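Local coordinates for protein Cow rumen GH26 endo-mannanase (Metagenome, PDB 6UEH) that hydrolyses internal beta-1,4-mannosidic bonds, probably in galactomannan-type substrates, with a GH26 catalytic domain that is joined to a CBM6-family accessory domain, at residues Y61-K66 with H105-G110; Q78-N83 with F100-H105. All coordinates share one frame; numbering follows the deposited sequence.

Contact 1 (Y61-K66 with H105-G110)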
ATOM      1  N   TYR A  61      -5.291  20.562  -0.882  1.00 16.86           N
ATOM      2  CA  TYR A  61      -6.437  21.282  -0.341  1.00 16.70           C
ATOM      3  C   TYR A  61      -7.565  20.342   0.076  1.00 17.55           C
ATOM      4  O   TYR A  61      -7.824  19.332  -0.579  1.00 18.27           O
ATOM      5  CB  TYR A  61      -6.937  22.305  -1.365  1.00 14.91           C
ATOM      6  CG  TYR A  61      -5.992  23.471  -1.534  1.00 14.59           C
ATOM      7  CD1 TYR A  61      -4.910  23.397  -2.404  1.00 15.18           C
ATOM      8  CD2 TYR A  61      -6.168  24.639  -0.806  1.00 14.52           C
ATOM      9  CE1 TYR A  61      -4.037  24.457  -2.551  1.00 16.48           C
ATOM     10  CE2 TYR A  61      -5.300  25.706  -0.944  1.00 18.30           C
ATOM     11  CZ  TYR A  61      -4.236  25.611  -1.817  1.00 18.18           C
ATOM     12  OH  TYR A  61      -3.371  26.670  -1.956  1.00 18.81           O
ATOM     13  N   GLN A  62      -8.221  20.681   1.182  1.00 16.72           N
ATOM     14  CA  GLN A  62      -9.311  19.882   1.722  1.00 17.03           C
ATOM     15  C   GLN A  62     -10.652  20.301   1.126  1.00 17.68           C
ATOM     16  O   GLN A  62     -10.992  21.487   1.102  1.00 17.24           O
ATOM     17  CB  GLN A  62      -9.350  20.004   3.247  1.00 18.79           C
ATOM     18  CG  GLN A  62     -10.574  19.376   3.897  1.00 20.16           C
ATOM     19  CD  GLN A  62     -10.591  17.868   3.771  1.00 20.63           C
ATOM     20  OE1 GLN A  62      -9.586  17.202   4.022  1.00 22.43           O
ATOM     21  NE2 GLN A  62     -11.736  17.319   3.378  1.00 19.25           N
ATOM     22  N   PHE A  63     -11.412  19.323   0.647  1.00 16.15           N
ATOM     23  CA  PHE A  63     -12.706  19.593   0.032  1.00 16.22           C
ATOM     24  C   PHE A  63     -13.846  19.037   0.877  1.00 17.03           C
ATOM     25  O   PHE A  63     -13.885  17.846   1.186  1.00 17.10           O
ATOM     26  CB  PHE A  63     -12.753  19.013  -1.383  1.00 15.05           C
ATOM     27  CG  PHE A  63     -11.784  19.662  -2.325  1.00 16.60           C
ATOM     28  CD1 PHE A  63     -10.455  19.265  -2.358  1.00 17.55           C
ATOM     29  CD2 PHE A  63     -12.194  20.682  -3.165  1.00 17.08           C
ATOM     30  CE1 PHE A  63      -9.558  19.869  -3.214  1.00 18.07           C
ATOM     31  CE2 PHE A  63     -11.302  21.289  -4.025  1.00 17.55           C
ATOM     32  CZ  PHE A  63      -9.983  20.882  -4.051  1.00 18.01           C
ATOM     33  N   THR A  64     -14.766  19.916   1.251  1.00 17.30           N
ATOM     34  CA  THR A  64     -15.916  19.539   2.058  1.00 19.91           C
ATOM     35  C   THR A  64     -17.164  20.193   1.471  1.00 19.90           C
ATOM     36  O   THR A  64     -17.082  21.257   0.858  1.00 18.89           O
ATOM     37  CB  THR A  64     -15.734  19.963   3.530  1.00 23.04           C
ATOM     38  OG1 THR A  64     -14.418  19.604   3.970  1.00 25.10           O
ATOM     39  CG2 THR A  64     -16.764  19.290   4.430  1.00 25.20           C
ATOM     40  N   ALA A  65     -18.313  19.553   1.642  1.00 19.50           N
ATOM     41  CA  ALA A  65     -19.557  20.129   1.154  1.00 17.09           C
ATOM     42  C   ALA A  65     -20.724  19.761   2.057  1.00 17.39           C
ATOM     43  O   ALA A  65     -20.748  18.681   2.652  1.00 17.10           O
ATOM     44  CB  ALA A  65     -19.827  19.678  -0.275  1.00 15.23           C
ATOM     45  N   LYS A  66     -21.677  20.679   2.170  1.00 17.50           N
ATOM     46  CA  LYS A  66     -22.926  20.409   2.865  1.00 19.02           C
ATOM     47  C   LYS A  66     -23.877  19.765   1.870  1.00 16.30           C
ATOM     48  O   LYS A  66     -24.368  20.427   0.950  1.00 15.55           O
ATOM     49  CB  LYS A  66     -23.525  21.690   3.442  1.00 23.10           C
ATOM     50  CG  LYS A  66     -24.698  21.453   4.376  1.00 26.26           C
ATOM     51  CD  LYS A  66     -24.221  21.119   5.775  1.00 28.91           C
ATOM     52  CE  LYS A  66     -23.505  22.308   6.399  1.00 31.69           C
ATOM     53  NZ  LYS A  66     -23.022  22.004   7.774  1.00 33.57           N
ATOM     54  N   HIS A 105      -6.991  16.959  -2.071  1.00 16.59           N
ATOM     55  CA  HIS A 105      -6.523  16.760  -3.433  1.00 17.69           C
ATOM     56  C   HIS A 105      -5.638  17.904  -3.904  1.00 17.98           C
ATOM     57  O   HIS A 105      -5.688  19.014  -3.375  1.00 18.32           O
ATOM     58  CB  HIS A 105      -7.717  16.572  -4.368  1.00 17.00           C
ATOM     59  CG  HIS A 105      -8.670  15.518  -3.902  1.00 17.19           C
ATOM     60  ND1 HIS A 105      -8.327  14.185  -3.840  1.00 18.65           N
ATOM     61  CD2 HIS A 105      -9.940  15.601  -3.444  1.00 16.66           C
ATOM     62  CE1 HIS A 105      -9.351  13.490  -3.378  1.00 17.73           C
ATOM     63  NE2 HIS A 105     -10.343  14.326  -3.130  1.00 15.78           N
ATOM     64  N   ARG A 106      -4.815  17.609  -4.902  1.00 17.96           N
ATOM     65  CA  ARG A 106      -3.830  18.557  -5.393  1.00 18.19           C
ATOM     66  C   ARG A 106      -4.460  19.635  -6.265  1.00 16.91           C
ATOM     67  O   ARG A 106      -5.177  19.339  -7.222  1.00 17.65           O
ATOM     68  CB  ARG A 106      -2.742  17.813  -6.170  1.00 17.21           C
ATOM     69  CG  ARG A 106      -1.631  18.678  -6.732  1.00 14.86           C
ATOM     70  CD  ARG A 106      -0.500  17.786  -7.225  1.00 17.34           C
ATOM     71  NE  ARG A 106       0.541  18.519  -7.939  1.00 18.45           N
ATOM     72  CZ  ARG A 106       1.689  17.975  -8.332  1.00 18.77           C
ATOM     73  NH1 ARG A 106       1.938  16.697  -8.073  1.00 18.71           N
ATOM     74  NH2 ARG A 106       2.586  18.706  -8.980  1.00 18.86           N
ATOM     75  N   LEU A 107      -4.208  20.888  -5.907  1.00 15.95           N
ATOM     76  CA  LEU A 107      -4.475  22.003  -6.801  1.00 16.25           C
ATOM     77  C   LEU A 107      -3.150  22.446  -7.397  1.00 18.44           C
ATOM     78  O   LEU A 107      -2.142  22.526  -6.694  1.00 19.55           O
ATOM     79  CB  LEU A 107      -5.153  23.164  -6.075  1.00 15.34           C
ATOM     80  CG  LEU A 107      -6.545  22.917  -5.496  1.00 16.41           C
ATOM     81  CD1 LEU A 107      -7.138  24.222  -5.002  1.00 17.25           C
ATOM     82  CD2 LEU A 107      -7.455  22.265  -6.519  1.00 14.77           C
ATOM     83  N   ASN A 108      -3.148  22.725  -8.693  1.00 17.85           N
ATOM     84  CA  ASN A 108      -1.918  23.108  -9.365  1.00 19.05           C
ATOM     85  C   ASN A 108      -1.873  24.598  -9.678  1.00 18.52           C
ATOM     86  O   ASN A 108      -2.913  25.256  -9.756  1.00 17.84           O
ATOM     87  CB  ASN A 108      -1.746  22.279 -10.637  1.00 21.10           C
ATOM     88  CG  ASN A 108      -1.436  20.823 -10.338  1.00 23.44           C
ATOM     89  OD1 ASN A 108      -0.555  20.521  -9.534  1.00 24.84           O
ATOM     90  ND2 ASN A 108      -2.175  19.916 -10.963  1.00 24.83           N
ATOM     91  N   LYS A 109      -0.656  25.115  -9.833  1.00 18.53           N
ATOM     92  CA  LYS A 109      -0.409  26.528 -10.114  1.00 18.99           C
ATOM     93  C   LYS A 109      -1.344  27.088 -11.183  1.00 19.27           C
ATOM     94  O   LYS A 109      -1.440  26.548 -12.285  1.00 19.85           O
ATOM     95  CB  LYS A 109       1.046  26.724 -10.542  1.00 20.54           C
ATOM     96  CG  LYS A 109       1.431  28.166 -10.817  1.00 24.39           C
ATOM     97  CD  LYS A 109       2.903  28.273 -11.181  1.00 28.43           C
ATOM     98  CE  LYS A 109       3.331  29.724 -11.337  1.00 32.87           C
ATOM     99  NZ  LYS A 109       3.142  30.497 -10.077  1.00 35.57           N
ATOM    100  N   GLY A 110      -2.043  28.166 -10.842  1.00 18.67           N
ATOM    101  CA  GLY A 110      -2.992  28.772 -11.755  1.00 18.78           C
ATOM    102  C   GLY A 110      -4.424  28.349 -11.483  1.00 18.35           C
ATOM    103  O   GLY A 110      -4.789  28.037 -10.349  1.00 16.72           O
TER
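One face of the Tyr61 ring is covered by Leu107. The methyl CD1 of Leu107 stands 3.9 Å from the centroid of the Tyr61 ring, a CH-pi contact displaced toward the CD1 rim of that ring. The two side chains cross at about a right angle. Phe63 meets the same leucine differently. Its CZ reaches tip to tip toward Leu107 CD2, 3.8 Å away and in the plane of the phenyl ring. His105 O lies at that ring's edge too. The rings of Phe63 and His105 approach obliquely, with planes at 35°, and Phe63 CD1 comes to the edge of the imidazole at CD2. Leu107 CG is anti to its carbonyl carbon (chi1 -64°) and lies beside the Tyr61 ring. From there CD1 turns to the tyrosine and CD2 to the phenylalanine.

Tyr61 and His105 form an antiparallel hydrogen-bonded pair. Tyr61 N donates to His105 O at 3.0 Å, and His105 N donates to Tyr61 O at 2.9 Å. The short segments 61-66 and 105-107 run at 117° to each other. Val53 and Val55 of the facing sheet pack on Leu107, and Ile80 packs on Phe63. This is the inner face of a beta sandwich, the CBM6 fold. The backbone pair satisfies its own polar atoms, while the side chains here meet by apolar and aromatic packing.

Contact 2 (Q78-N83 with F100-H105)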
ATOM      1  N   GLN A  78     -20.473   9.247  -5.884  1.00 17.16           N
ATOM      2  CA  GLN A  78     -20.352  10.608  -6.383  1.00 18.16           C
ATOM      3  C   GLN A  78     -18.920  10.848  -6.837  1.00 19.57           C
ATOM      4  O   GLN A  78     -18.008  10.115  -6.450  1.00 20.62           O
ATOM      5  CB  GLN A  78     -20.754  11.626  -5.313  1.00 17.75           C
ATOM      6  CG  GLN A  78     -22.179  11.472  -4.814  1.00 18.29           C
ATOM      7  CD  GLN A  78     -23.207  11.661  -5.908  1.00 18.47           C
ATOM      8  OE1 GLN A  78     -23.056  12.518  -6.778  1.00 19.35           O
ATOM      9  NE2 GLN A  78     -24.262  10.852  -5.872  1.00 18.09           N
ATOM     10  N   THR A  79     -18.721  11.876  -7.653  1.00 17.80           N
ATOM     11  CA  THR A  79     -17.402  12.151  -8.202  1.00 17.59           C
ATOM     12  C   THR A  79     -17.021  13.620  -8.090  1.00 16.30           C
ATOM     13  O   THR A  79     -17.685  14.489  -8.656  1.00 15.69           O
ATOM     14  CB  THR A  79     -17.315  11.725  -9.679  1.00 18.17           C
ATOM     15  OG1 THR A  79     -17.468  10.304  -9.775  1.00 18.87           O
ATOM     16  CG2 THR A  79     -15.971  12.128 -10.275  1.00 18.82           C
ATOM     17  N   ILE A  80     -15.953  13.892  -7.349  1.00 16.27           N
ATOM     18  CA  ILE A  80     -15.371  15.225  -7.343  1.00 16.95           C
ATOM     19  C   ILE A  80     -14.178  15.210  -8.289  1.00 18.00           C
ATOM     20  O   ILE A  80     -13.473  14.206  -8.405  1.00 18.12           O
ATOM     21  CB  ILE A  80     -14.955  15.687  -5.922  1.00 15.01           C
ATOM     22  CG1 ILE A  80     -14.538  17.164  -5.939  1.00 14.68           C
ATOM     23  CG2 ILE A  80     -13.859  14.791  -5.345  1.00 14.81           C
ATOM     24  CD1 ILE A  80     -14.331  17.762  -4.563  1.00 13.86           C
ATOM     25  N   SER A  81     -13.974  16.316  -8.993  1.00 17.05           N
ATOM     26  CA  SER A  81     -12.967  16.363 -10.035  1.00 17.84           C
ATOM     27  C   SER A  81     -12.175  17.658  -9.981  1.00 17.82           C
ATOM     28  O   SER A  81     -12.745  18.741  -9.849  1.00 16.50           O
ATOM     29  CB  SER A  81     -13.625  16.198 -11.407  1.00 19.63           C
ATOM     30  OG  SER A  81     -12.670  16.259 -12.449  1.00 23.58           O
ATOM     31  N   VAL A  82     -10.856  17.538 -10.066  1.00 18.36           N
ATOM     32  CA  VAL A  82      -9.994  18.705 -10.164  1.00 17.38           C
ATOM     33  C   VAL A  82      -9.366  18.723 -11.547  1.00 18.35           C
ATOM     34  O   VAL A  82      -8.513  17.889 -11.864  1.00 17.94           O
ATOM     35  CB  VAL A  82      -8.899  18.712  -9.089  1.00 17.38           C
ATOM     36  CG1 VAL A  82      -7.990  19.917  -9.275  1.00 18.02           C
ATOM     37  CG2 VAL A  82      -9.527  18.722  -7.703  1.00 15.93           C
ATOM     38  N   ASN A  83      -9.803  19.682 -12.357  1.00 19.40           N
ATOM     39  CA  ASN A  83      -9.457  19.742 -13.768  1.00 21.36           C
ATOM     40  C   ASN A  83      -9.785  18.414 -14.445  1.00 23.17           C
ATOM     41  O   ASN A  83     -10.957  18.060 -14.568  1.00 26.16           O
ATOM     42  CB  ASN A  83      -7.985  20.128 -13.950  1.00 21.86           C
ATOM     43  CG  ASN A  83      -7.724  21.589 -13.600  1.00 23.42           C
ATOM     44  OD1 ASN A  83      -8.529  22.465 -13.917  1.00 23.13           O
ATOM     45  ND2 ASN A  83      -6.604  21.852 -12.935  1.00 24.42           N
ATOM     46  N   PHE A 100     -19.993  16.460   4.253  1.00 19.12           N
ATOM     47  CA  PHE A 100     -19.318  15.282   3.726  1.00 18.43           C
ATOM     48  C   PHE A 100     -17.884  15.616   3.330  1.00 19.67           C
ATOM     49  O   PHE A 100     -17.626  16.652   2.722  1.00 18.82           O
ATOM     50  CB  PHE A 100     -20.075  14.705   2.526  1.00 17.26           C
ATOM     51  CG  PHE A 100     -19.539  13.380   2.061  1.00 17.74           C
ATOM     52  CD1 PHE A 100     -19.965  12.201   2.651  1.00 18.08           C
ATOM     53  CD2 PHE A 100     -18.597  13.313   1.047  1.00 17.85           C
ATOM     54  CE1 PHE A 100     -19.468  10.981   2.236  1.00 19.29           C
ATOM     55  CE2 PHE A 100     -18.094  12.095   0.627  1.00 19.10           C
ATOM     56  CZ  PHE A 100     -18.532  10.928   1.221  1.00 19.75           C
ATOM     57  N   ASP A 101     -16.962  14.724   3.680  1.00 20.91           N
ATOM     58  CA  ASP A 101     -15.541  14.894   3.392  1.00 20.76           C
ATOM     59  C   ASP A 101     -15.211  14.339   2.010  1.00 19.40           C
ATOM     60  O   ASP A 101     -15.239  13.127   1.795  1.00 20.96           O
ATOM     61  CB  ASP A 101     -14.704  14.205   4.481  1.00 23.61           C
ATOM     62  CG  ASP A 101     -13.203  14.300   4.239  1.00 26.13           C
ATOM     63  OD1 ASP A 101     -12.759  15.107   3.394  1.00 26.80           O
ATOM     64  OD2 ASP A 101     -12.458  13.564   4.920  1.00 27.80           O
ATOM     65  N   PHE A 102     -14.904  15.234   1.075  1.00 17.28           N
ATOM     66  CA  PHE A 102     -14.556  14.833  -0.282  1.00 17.42           C
ATOM     67  C   PHE A 102     -13.042  14.760  -0.484  1.00 17.99           C
ATOM     68  O   PHE A 102     -12.557  14.815  -1.613  1.00 17.69           O
ATOM     69  CB  PHE A 102     -15.178  15.791  -1.304  1.00 16.34           C
ATOM     70  CG  PHE A 102     -16.637  15.530  -1.570  1.00 16.00           C
ATOM     71  CD1 PHE A 102     -17.032  14.437  -2.328  1.00 17.49           C
ATOM     72  CD2 PHE A 102     -17.611  16.377  -1.071  1.00 16.50           C
ATOM     73  CE1 PHE A 102     -18.371  14.192  -2.574  1.00 17.22           C
ATOM     74  CE2 PHE A 102     -18.953  16.139  -1.318  1.00 17.36           C
ATOM     75  CZ  PHE A 102     -19.333  15.044  -2.071  1.00 16.94           C
ATOM     76  N   GLY A 103     -12.304  14.647   0.618  1.00 18.76           N
ATOM     77  CA  GLY A 103     -10.880  14.355   0.572  1.00 18.12           C
ATOM     78  C   GLY A 103      -9.936  15.524   0.360  1.00 17.46           C
ATOM     79  O   GLY A 103     -10.360  16.664   0.158  1.00 17.13           O
ATOM     80  N   MET A 104      -8.641  15.230   0.421  1.00 17.93           N
ATOM     81  CA  MET A 104      -7.603  16.219   0.155  1.00 18.07           C
ATOM     82  C   MET A 104      -7.000  15.948  -1.211  1.00 17.79           C
ATOM     83  O   MET A 104      -6.547  14.838  -1.483  1.00 19.15           O
ATOM     84  CB  MET A 104      -6.509  16.179   1.220  1.00 19.80           C
ATOM     85  CG  MET A 104      -6.971  15.751   2.595  1.00 23.25           C
ATOM     86  SD  MET A 104      -5.568  15.572   3.715  1.00 35.78           S
ATOM     87  CE  MET A 104      -6.375  14.848   5.142  1.00 62.26           C
ATOM     88  N   HIS A 105      -6.991  16.959  -2.071  1.00 16.59           N
ATOM     89  CA  HIS A 105      -6.523  16.760  -3.433  1.00 17.69           C
ATOM     90  C   HIS A 105      -5.638  17.904  -3.904  1.00 17.98           C
ATOM     91  O   HIS A 105      -5.688  19.014  -3.375  1.00 18.32           O
ATOM     92  CB  HIS A 105      -7.717  16.572  -4.368  1.00 17.00           C
ATOM     93  CG  HIS A 105      -8.670  15.518  -3.902  1.00 17.19           C
ATOM     94  ND1 HIS A 105      -8.327  14.185  -3.840  1.00 18.65           N
ATOM     95  CD2 HIS A 105      -9.940  15.601  -3.444  1.00 16.66           C
ATOM     96  CE1 HIS A 105      -9.351  13.490  -3.378  1.00 17.73           C
ATOM     97  NE2 HIS A 105     -10.343  14.326  -3.130  1.00 15.78           N
TER
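Ile80 is the centre of this contact. Its CD1 touches Phe102 CB at 3.9 Å, and its CG2 lies 4.0 Å from Phe102 O and 4.2 Å from His105 NE2. CG1 is anti to the backbone N (chi1 -172°), and from it the extended CD1 reaches Phe102 CB. Gln78 CB meets the edge of the Phe102 ring at CE1, 4.4 Å away. Val82 CG2 rests as loosely on His105 CB. No hydrogen bond joins the two segments.

The next shell fixes the partners. His105 NE2 donates to Phe102 O at 2.7 Å, in the carbonyl plane, so the imidazole bridges back over Gly103. Tyr87 stacks on that imidazole. Phe100 CD2 sits 3.5 Å above the centre of the Phe102 ring, and Phe116 meets this ring edge-to-face. Asp101 OD1 accepts from Gly103 N at 2.9 Å, forming an Asx turn. An alanine at His105 would probably leave Phe102 O without its imidazole donor, deprive Tyr87 of its stacking mate and open a gap beside Ile80 CG2. The contact is thus apolar between the sheets, while a histidine with its proton on NE2 satisfies a buried carbonyl within one strand.

The contacts lie with centres 7 Å apart in the CBM6-type domain, and both use strand 97-107. His105 belongs to both. Contact 1 is a pairing within one sheet, between strands 59-69 and 97-107. Contact 2 crosses from that sheet to strand 76-82 of the other. Along the chain, contact 2 is nested inside the loop that contact 1 closes. Beyond the Tyr61 pair, Phe63 is hydrogen-bonded to both Phe102 and Gly103, and Ala65 to Phe100, so strand 97-107 holds one extra residue, a beta bulge. Contact 1 thus holds two strands of one layer together, and contact 2 packs that layer on the other. The parallel eight-stranded GH26 barrel follows later in the chain.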